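Local coordinates for protein betaine aldehyde dehydrogenase (Staphylococcus aureus subsp. aureus COL, PDB 4QTO) that catalyses the oxidation of betaine aldehyde to glycine betaine, probably with NAD as the hydride acceptor, as a tetrameric member of the aldehyde dehydrogenase family, at residues A75-S89 with P193-P205. Numbering follows the deposited sequence.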
# COMPACT_ATOMS: atom_id res chain seq x y z
N ALA A 75 -12.23 34.69 7.14
CA ALA A 75 -12.48 33.36 6.56
C ALA A 75 -11.52 32.32 7.12
O ALA A 75 -11.92 31.21 7.49
CB ALA A 75 -12.34 33.40 5.07
N ILE A 76 -10.25 32.68 7.23
CA ILE A 76 -9.26 31.74 7.79
C ILE A 76 -9.58 31.41 9.26
O ILE A 76 -9.51 30.24 9.70
CB ILE A 76 -7.83 32.30 7.63
CG1 ILE A 76 -7.46 32.26 6.14
CG2 ILE A 76 -6.83 31.51 8.47
CD1 ILE A 76 -6.24 33.09 5.82
N LEU A 77 -9.94 32.43 10.03
CA LEU A 77 -10.29 32.20 11.43
C LEU A 77 -11.55 31.35 11.56
O LEU A 77 -11.65 30.53 12.47
CB LEU A 77 -10.42 33.51 12.19
CG LEU A 77 -9.10 34.28 12.34
CD1 LEU A 77 -9.36 35.62 13.02
CD2 LEU A 77 -8.06 33.49 13.11
N ALA A 78 -12.49 31.52 10.65
CA ALA A 78 -13.71 30.69 10.65
C ALA A 78 -13.40 29.25 10.29
O ALA A 78 -13.95 28.33 10.89
CB ALA A 78 -14.74 31.25 9.69
N ALA A 79 -12.50 29.06 9.32
CA ALA A 79 -12.05 27.72 8.94
C ALA A 79 -11.40 27.03 10.13
O ALA A 79 -11.61 25.83 10.40
CB ALA A 79 -11.11 27.82 7.75
N ARG A 80 -10.55 27.77 10.86
CA ARG A 80 -9.90 27.23 12.03
C ARG A 80 -10.92 26.85 13.09
O ARG A 80 -10.84 25.76 13.68
CB ARG A 80 -8.86 28.23 12.60
CG ARG A 80 -8.29 27.88 13.97
CD ARG A 80 -7.62 26.51 14.04
NE ARG A 80 -6.47 26.47 13.13
CZ ARG A 80 -5.92 25.35 12.67
NH1 ARG A 80 -6.37 24.16 13.03
NH2 ARG A 80 -4.89 25.44 11.84
N ARG A 81 -11.86 27.74 13.39
CA ARG A 81 -12.89 27.45 14.39
C ARG A 81 -13.67 26.18 14.02
O ARG A 81 -13.90 25.30 14.87
CB ARG A 81 -13.85 28.64 14.52
CG ARG A 81 -14.77 28.51 15.72
CD ARG A 81 -16.01 29.40 15.59
NE ARG A 81 -16.87 28.90 14.51
CZ ARG A 81 -17.18 29.57 13.40
NH1 ARG A 81 -16.77 30.83 13.21
NH2 ARG A 81 -17.98 29.00 12.50
N ALA A 82 -14.06 26.10 12.76
CA ALA A 82 -14.77 24.95 12.25
C ALA A 82 -13.93 23.66 12.39
O ALA A 82 -14.44 22.61 12.82
CB ALA A 82 -15.19 25.16 10.82
N PHE A 83 -12.65 23.75 12.04
CA PHE A 83 -11.77 22.59 12.15
C PHE A 83 -11.71 22.11 13.61
O PHE A 83 -11.87 20.91 13.88
CB PHE A 83 -10.36 22.90 11.62
CG PHE A 83 -9.51 21.68 11.55
CD1 PHE A 83 -9.66 20.80 10.48
CD2 PHE A 83 -8.63 21.36 12.56
CE1 PHE A 83 -8.96 19.62 10.44
CE2 PHE A 83 -7.91 20.18 12.49
CZ PHE A 83 -8.08 19.32 11.45
N GLU A 84 -11.54 23.04 14.55
CA GLU A 84 -11.42 22.68 15.97
C GLU A 84 -12.72 22.15 16.55
O GLU A 84 -12.68 21.37 17.49
CB GLU A 84 -10.92 23.86 16.80
CG GLU A 84 -9.57 24.38 16.31
CD GLU A 84 -8.48 23.32 16.30
OE1 GLU A 84 -8.50 22.43 17.17
OE2 GLU A 84 -7.56 23.37 15.48
N SER A 85 -13.86 22.53 15.96
CA SER A 85 -15.16 22.04 16.46
C SER A 85 -15.32 20.56 16.19
O SER A 85 -16.11 19.88 16.88
CB SER A 85 -16.33 22.78 15.78
OG SER A 85 -16.54 22.23 14.45
N GLY A 86 -14.64 20.05 15.17
CA GLY A 86 -14.72 18.64 14.79
C GLY A 86 -15.92 18.23 13.97
O GLY A 86 -16.03 17.07 13.58
N GLU A 87 -16.84 19.15 13.69
CA GLU A 87 -18.09 18.77 13.00
C GLU A 87 -17.82 18.12 11.63
O GLU A 87 -18.56 17.21 11.21
CB GLU A 87 -19.00 19.95 12.84
CG GLU A 87 -19.50 20.55 14.12
CD GLU A 87 -20.33 21.73 13.68
OE1 GLU A 87 -21.39 21.46 13.06
OE2 GLU A 87 -19.87 22.89 13.82
N TRP A 88 -16.78 18.56 10.93
CA TRP A 88 -16.39 17.92 9.67
C TRP A 88 -15.18 17.03 9.84
O TRP A 88 -15.09 15.91 9.30
CB TRP A 88 -16.14 18.97 8.57
CG TRP A 88 -16.02 18.38 7.21
CD1 TRP A 88 -14.96 18.42 6.38
CD2 TRP A 88 -17.03 17.64 6.53
NE1 TRP A 88 -15.23 17.74 5.22
CE2 TRP A 88 -16.50 17.25 5.28
CE3 TRP A 88 -18.33 17.25 6.86
CZ2 TRP A 88 -17.21 16.50 4.38
CZ3 TRP A 88 -19.04 16.50 5.93
CH2 TRP A 88 -18.48 16.14 4.72
N SER A 89 -14.20 17.49 10.61
CA SER A 89 -12.96 16.75 10.76
C SER A 89 -13.10 15.44 11.48
O SER A 89 -12.23 14.58 11.31
CB SER A 89 -11.88 17.67 11.39
OG SER A 89 -12.26 18.08 12.71
N PRO A 193 -10.21 16.64 -2.53
CA PRO A 193 -9.48 15.96 -1.45
C PRO A 193 -9.57 16.67 -0.12
O PRO A 193 -9.57 16.02 0.91
CB PRO A 193 -8.04 15.93 -1.97
CG PRO A 193 -7.96 17.08 -2.94
CD PRO A 193 -9.30 17.05 -3.62
N ALA A 194 -9.66 17.99 -0.11
CA ALA A 194 -9.75 18.72 1.15
C ALA A 194 -11.01 18.29 1.89
O ALA A 194 -10.98 18.00 3.09
CB ALA A 194 -9.77 20.21 0.91
N LEU A 195 -12.13 18.24 1.18
CA LEU A 195 -13.37 17.81 1.84
C LEU A 195 -13.36 16.34 2.18
O LEU A 195 -13.83 15.98 3.26
CB LEU A 195 -14.60 18.16 1.00
CG LEU A 195 -14.87 19.66 0.86
CD1 LEU A 195 -16.08 19.88 -0.02
CD2 LEU A 195 -15.08 20.30 2.22
N ALA A 196 -12.84 15.50 1.29
CA ALA A 196 -12.81 14.07 1.57
C ALA A 196 -12.04 13.75 2.85
O ALA A 196 -12.44 12.82 3.58
CB ALA A 196 -12.22 13.32 0.40
N THR A 197 -10.95 14.49 3.13
CA THR A 197 -10.11 14.20 4.29
C THR A 197 -10.58 14.83 5.58
O THR A 197 -10.08 14.45 6.63
CB THR A 197 -8.67 14.63 4.04
OG1 THR A 197 -8.66 16.05 3.74
CG2 THR A 197 -8.05 13.88 2.88
N GLY A 198 -11.48 15.81 5.51
CA GLY A 198 -11.97 16.49 6.70
C GLY A 198 -11.32 17.82 7.01
O GLY A 198 -11.51 18.34 8.13
N CYS A 199 -10.63 18.42 6.04
CA CYS A 199 -10.07 19.75 6.25
C CYS A 199 -11.13 20.85 6.18
O CYS A 199 -12.26 20.61 5.76
CB CYS A 199 -9.06 20.06 5.14
SG CYS A 199 -7.59 19.02 5.13
N SER A 200 -10.75 22.06 6.63
CA SER A 200 -11.55 23.25 6.37
C SER A 200 -10.75 24.00 5.31
O SER A 200 -9.52 24.00 5.34
CB SER A 200 -11.70 24.14 7.59
OG SER A 200 -12.48 23.51 8.57
N LEU A 201 -11.43 24.70 4.40
CA LEU A 201 -10.75 25.38 3.32
C LEU A 201 -11.21 26.80 3.08
O LEU A 201 -12.35 27.16 3.37
CB LEU A 201 -10.91 24.57 2.02
CG LEU A 201 -12.33 24.40 1.44
CD1 LEU A 201 -12.65 25.54 0.49
CD2 LEU A 201 -12.46 23.08 0.67
N VAL A 202 -10.29 27.58 2.55
CA VAL A 202 -10.56 28.94 2.07
C VAL A 202 -10.01 29.01 0.66
O VAL A 202 -8.79 28.88 0.45
CB VAL A 202 -9.92 30.04 2.94
CG1 VAL A 202 -10.33 31.43 2.41
CG2 VAL A 202 -10.31 29.92 4.40
N MET A 203 -10.90 29.23 -0.31
CA MET A 203 -10.51 29.28 -1.71
C MET A 203 -10.66 30.65 -2.30
O MET A 203 -11.62 31.37 -1.96
CB MET A 203 -11.37 28.32 -2.54
CG MET A 203 -11.10 28.40 -4.03
SD MET A 203 -11.73 27.03 -5.03
CE MET A 203 -10.53 25.78 -4.60
N LYS A 204 -9.71 31.04 -3.15
CA LYS A 204 -9.79 32.31 -3.88
C LYS A 204 -9.49 32.02 -5.34
O LYS A 204 -8.37 31.65 -5.67
CB LYS A 204 -8.80 33.36 -3.37
CG LYS A 204 -8.99 34.73 -4.05
CD LYS A 204 -7.76 35.60 -3.98
CE LYS A 204 -6.83 35.35 -5.14
NZ LYS A 204 -7.38 35.84 -6.46
N PRO A 205 -10.50 32.18 -6.22
CA PRO A 205 -10.25 31.97 -7.65
C PRO A 205 -9.55 33.17 -8.26
O PRO A 205 -9.43 34.23 -7.60
CB PRO A 205 -11.66 31.81 -8.22
CG PRO A 205 -12.50 32.68 -7.33
CD PRO A 205 -11.90 32.55 -5.96
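Ala79 lies over Ser200 and Ile76 over Val202 where helix 75-85 runs nearly antiparallel to strand 200-204, the two axes at 164° and 7.6 Å apart at their closest. Small side chains allow this close approach: the CA atoms of Ala79 and Ser200 are 5.2 Å apart, and Ala79 CB meets both Ser200 CB and Val202 CG2. Val202 faces the helix with its two methyls. CG1, anti to the backbone N (chi1 -177°), reaches Ala75 CB, while CG2 sits against the Ala75 carbonyl and Ile76 CG1, the Ile76 side chain crossing that of Val202 at about a right angle. Ser200 OG lies 3.1 Å from Ala79 O, a carbonyl already used by Phe83 N within the helix.

Beyond the helix, the chain turns at Gly86 and brings Trp88 against the end of helix 183-197, which closes in a Schellman motif at Gly198. Trp88 NE1 donates to Leu195 O at 3.0 Å, in the carbonyl plane on a lone pair, but the bond is bent, with 137° at the hydrogen. Leu195 O also accepts from Gly198 N. Alongside, Trp88 CD1 touches Gly198 CA at 3.6 Å, and the Phe83 ring presents its CE1 edge to Gly198 O. Ser89 CA adds a CA-H...O contact to Gly198 O at 3.4 Å. Phe225 meets the indole edge-to-face, and helix 93-109 packs on it as well.

The contact thus lays a helix on one parallel strand of the Rossmann-type sheet, apolar toward Val202 and increasingly polar toward Gly198, where the indole N-H helps satisfy the Leu195 carbonyl in the last helical turn and Phe83 CE1 and Ser89 CA lie close to the Gly198 carbonyl.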